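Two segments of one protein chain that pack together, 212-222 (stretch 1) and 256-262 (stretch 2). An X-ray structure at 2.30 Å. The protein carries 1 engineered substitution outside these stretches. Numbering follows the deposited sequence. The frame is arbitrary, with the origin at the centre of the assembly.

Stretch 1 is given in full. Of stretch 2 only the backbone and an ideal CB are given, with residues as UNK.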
# COMPACT_ATOMS: atom_id res chain seq x y z
N THR A 212 3.76 -5.24 -9.27
CA THR A 212 2.48 -4.63 -9.61
C THR A 212 1.82 -5.31 -10.81
O THR A 212 2.47 -6.04 -11.57
CB THR A 212 2.64 -3.13 -9.91
OG1 THR A 212 1.35 -2.53 -10.05
CG2 THR A 212 3.44 -2.93 -11.18
N GLY A 213 0.53 -5.04 -10.99
CA GLY A 213 -0.22 -5.62 -12.09
C GLY A 213 -0.58 -7.06 -11.83
O GLY A 213 -0.73 -7.85 -12.76
N VAL A 214 -0.75 -7.40 -10.56
CA VAL A 214 -1.28 -8.71 -10.20
C VAL A 214 -2.80 -8.71 -10.19
O VAL A 214 -3.44 -7.95 -9.45
CB VAL A 214 -0.78 -9.17 -8.82
CG1 VAL A 214 -1.48 -10.47 -8.40
CG2 VAL A 214 0.74 -9.32 -8.83
N ASP A 215 -3.38 -9.55 -11.04
CA ASP A 215 -4.82 -9.71 -11.07
C ASP A 215 -5.16 -11.18 -11.10
O ASP A 215 -4.36 -12.01 -10.68
CB ASP A 215 -5.44 -8.97 -12.27
CG ASP A 215 -4.76 -9.32 -13.60
OD1 ASP A 215 -4.40 -10.49 -13.83
OD2 ASP A 215 -4.60 -8.40 -14.42
N SER A 216 -6.32 -11.51 -11.66
CA SER A 216 -6.80 -12.88 -11.67
C SER A 216 -5.88 -13.84 -12.44
O SER A 216 -6.00 -15.06 -12.29
CB SER A 216 -8.23 -12.93 -12.23
OG SER A 216 -8.26 -12.57 -13.60
N ARG A 217 -4.99 -13.30 -13.26
CA ARG A 217 -4.15 -14.13 -14.13
C ARG A 217 -2.87 -14.63 -13.46
O ARG A 217 -2.06 -15.29 -14.10
CB ARG A 217 -3.82 -13.37 -15.42
CG ARG A 217 -4.96 -13.37 -16.43
CD ARG A 217 -4.81 -12.31 -17.50
NE ARG A 217 -4.90 -10.96 -16.95
CZ ARG A 217 -4.46 -9.87 -17.57
NH1 ARG A 217 -3.90 -9.96 -18.77
NH2 ARG A 217 -4.58 -8.68 -16.99
N TYR A 218 -2.68 -14.34 -12.18
CA TYR A 218 -1.48 -14.80 -11.49
C TYR A 218 -1.73 -14.90 -9.99
O TYR A 218 -2.83 -14.64 -9.51
CB TYR A 218 -0.32 -13.84 -11.76
CG TYR A 218 1.05 -14.48 -11.97
CD1 TYR A 218 1.38 -15.07 -13.18
CD2 TYR A 218 2.02 -14.44 -10.97
CE1 TYR A 218 2.63 -15.63 -13.40
CE2 TYR A 218 3.28 -15.00 -11.18
CZ TYR A 218 3.58 -15.59 -12.39
OH TYR A 218 4.82 -16.15 -12.61
N CYS A 219 -0.68 -15.28 -9.27
CA CYS A 219 -0.72 -15.28 -7.81
C CYS A 219 -0.01 -14.04 -7.31
O CYS A 219 0.75 -13.41 -8.05
CB CYS A 219 -0.06 -16.55 -7.26
SG CYS A 219 1.68 -16.70 -7.76
N GLY A 220 -0.25 -13.68 -6.05
CA GLY A 220 0.54 -12.64 -5.41
C GLY A 220 1.85 -13.27 -4.99
O GLY A 220 1.88 -14.42 -4.58
N SER A 221 2.95 -12.53 -5.11
CA SER A 221 4.25 -13.08 -4.74
C SER A 221 4.87 -12.32 -3.58
O SER A 221 4.36 -11.29 -3.15
CB SER A 221 5.20 -13.09 -5.94
OG SER A 221 4.84 -14.11 -6.86
N ARG A 222 5.98 -12.85 -3.08
CA ARG A 222 6.68 -12.25 -1.95
C ARG A 222 8.18 -12.55 -2.07
O ARG A 222 8.60 -13.17 -3.05
CB ARG A 222 6.15 -12.80 -0.63
CG ARG A 222 6.62 -14.21 -0.37
CD ARG A 222 6.03 -14.80 0.87
NE ARG A 222 6.55 -16.14 1.08
CZ ARG A 222 6.02 -17.22 0.54
NH1 ARG A 222 4.97 -17.12 -0.25
NH2 ARG A 222 6.56 -18.41 0.77
N UNK A 256 0.80 -15.08 -22.97
CA UNK A 256 0.57 -14.42 -21.69
C UNK A 256 1.82 -13.80 -21.07
O UNK A 256 2.87 -13.73 -21.72
CB UNK A 256 -0.03 -15.43 -20.71
N UNK A 257 1.70 -13.36 -19.82
CA UNK A 257 2.81 -12.69 -19.15
C UNK A 257 2.75 -12.83 -17.62
O UNK A 257 1.71 -13.17 -17.06
CB UNK A 257 2.82 -11.21 -19.53
N UNK A 258 3.88 -12.58 -16.97
CA UNK A 258 3.94 -12.47 -15.52
C UNK A 258 3.61 -11.03 -15.15
O UNK A 258 3.62 -10.16 -16.01
CB UNK A 258 5.31 -12.88 -14.98
N UNK A 259 3.28 -10.78 -13.88
CA UNK A 259 3.18 -9.40 -13.39
C UNK A 259 4.53 -8.67 -13.46
O UNK A 259 5.55 -9.27 -13.81
CB UNK A 259 2.66 -9.39 -11.95
N UNK A 260 4.52 -7.38 -13.15
CA UNK A 260 5.74 -6.60 -13.18
C UNK A 260 6.49 -6.70 -11.85
O UNK A 260 5.90 -6.53 -10.79
CB UNK A 260 5.42 -5.14 -13.51
N UNK A 261 7.78 -7.01 -11.92
CA UNK A 261 8.69 -6.92 -10.78
C UNK A 261 9.25 -5.50 -10.76
O UNK A 261 9.72 -5.02 -11.80
CB UNK A 261 9.81 -7.96 -10.86
N UNK A 262 9.22 -4.83 -9.62
CA UNK A 262 9.60 -3.42 -9.60
C UNK A 262 10.77 -3.11 -8.66
O UNK A 262 10.84 -3.60 -7.53
CB UNK A 262 8.39 -2.58 -9.20

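Position 256 has an extended backbone, phi -145° and psi -171°, and a CB there would point toward stretch 1 yet find nothing of it within 5.5 Å. Stretch 1 sets no demand, so small and large residues alike would be tolerated; the residue is Gly256.

At 257 the strand continues, and the CB lies sideways over open space. Ala257 adds little through its methyl; its carbonyl does more, with O lying 4.3 Å from Tyr218 CD1.

Position 258 also points sideways, but its ideal CB is 4.1 Å from Tyr218 OH, at the far end of the phenol. A short or beta-branched residue would fit. Thr258 takes rotamer p and sets CG2 3.7 Å from Tyr218 OH, while its OG1 turns back on its own stretch and donates to the O of position 259 at 3.0 Å.

Position 259 is the most constrained. Its phi of -63° is compatible with proline, and its CB points toward stretch 1, 3.4 Å from Thr212 O and 3.7 Å from Val214 CG2, with the Tyr218 ring close by. The space calls for a compact apolar side chain; valine or proline would suit. In Pro259, CD sits over one face of Tyr218, 3.4 Å from CG, as a CH-pi contact 14° off the ring normal, and CG meets Val214 CG2 at 3.7 Å.

At 260 the backbone makes the decision. Paired antiparallel with Thr212, it donates N to Thr212 O and accepts at O from Thr212 N, both 2.9 Å, so proline is excluded. The CB shares a sheet face with the Thr212 side chain, and beta-branched or aromatic residues would suit. Trp260 packs CB 3.8 Å from Thr212 CG2, and Thr212 O lies at the edge of its indole. An ideal CB on Gly213 would come within 3.4 Å of Trp260 CD1, a tight fit, and the positive phi of Gly213 favours glycine as well.

Position 261 points away, so only a long, flexible side chain such as arginine could return to the polar surface near Tyr218 and Ser221; lysine, a little shorter, might approach it. Arg261 does so, bringing NH2 3.7 Å from Tyr218 CE2, which lies at the guanidinium's edge. A water accepts from Ser221 OG (2.6 Å) and, weakly, from Arg261 NH1 (3.4 Å), and donates to Cys219 O (2.8 Å).

At 262 the CB points toward Thr212, 5.3 Å from its N, leaving room for a modest branched residue. Thr262 supplies CG2, 3.9 Å from Thr212 CG2.

Stretch 2 (256-262) GATPWRT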
# COMPACT_ATOMS: atom_id res chain seq x y z
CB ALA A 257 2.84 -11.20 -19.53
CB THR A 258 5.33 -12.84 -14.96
OG1 THR A 258 6.26 -11.79 -15.24
CG2 THR A 258 5.83 -14.14 -15.54
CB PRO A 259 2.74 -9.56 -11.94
CG PRO A 259 2.11 -10.91 -11.87
CD PRO A 259 2.83 -11.75 -12.87
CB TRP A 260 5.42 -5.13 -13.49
CG TRP A 260 4.79 -4.93 -14.84
CD1 TRP A 260 3.45 -4.95 -15.13
CD2 TRP A 260 5.46 -4.69 -16.09
NE1 TRP A 260 3.25 -4.74 -16.47
CE2 TRP A 260 4.46 -4.57 -17.08
CE3 TRP A 260 6.80 -4.56 -16.46
CZ2 TRP A 260 4.77 -4.33 -18.42
CZ3 TRP A 260 7.10 -4.31 -17.79
CH2 TRP A 260 6.09 -4.20 -18.76
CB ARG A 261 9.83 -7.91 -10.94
CG ARG A 261 9.39 -9.30 -11.36
CD ARG A 261 8.58 -9.96 -10.31
NE ARG A 261 7.95 -11.21 -10.74
CZ ARG A 261 6.70 -11.54 -10.42
NH1 ARG A 261 5.95 -10.70 -9.70
NH2 ARG A 261 6.18 -12.68 -10.83
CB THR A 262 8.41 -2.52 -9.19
OG1 THR A 262 8.11 -2.73 -7.80
CG2 THR A 262 7.18 -2.85 -10.04
O HOH W 1 3.43 -12.66 -8.53
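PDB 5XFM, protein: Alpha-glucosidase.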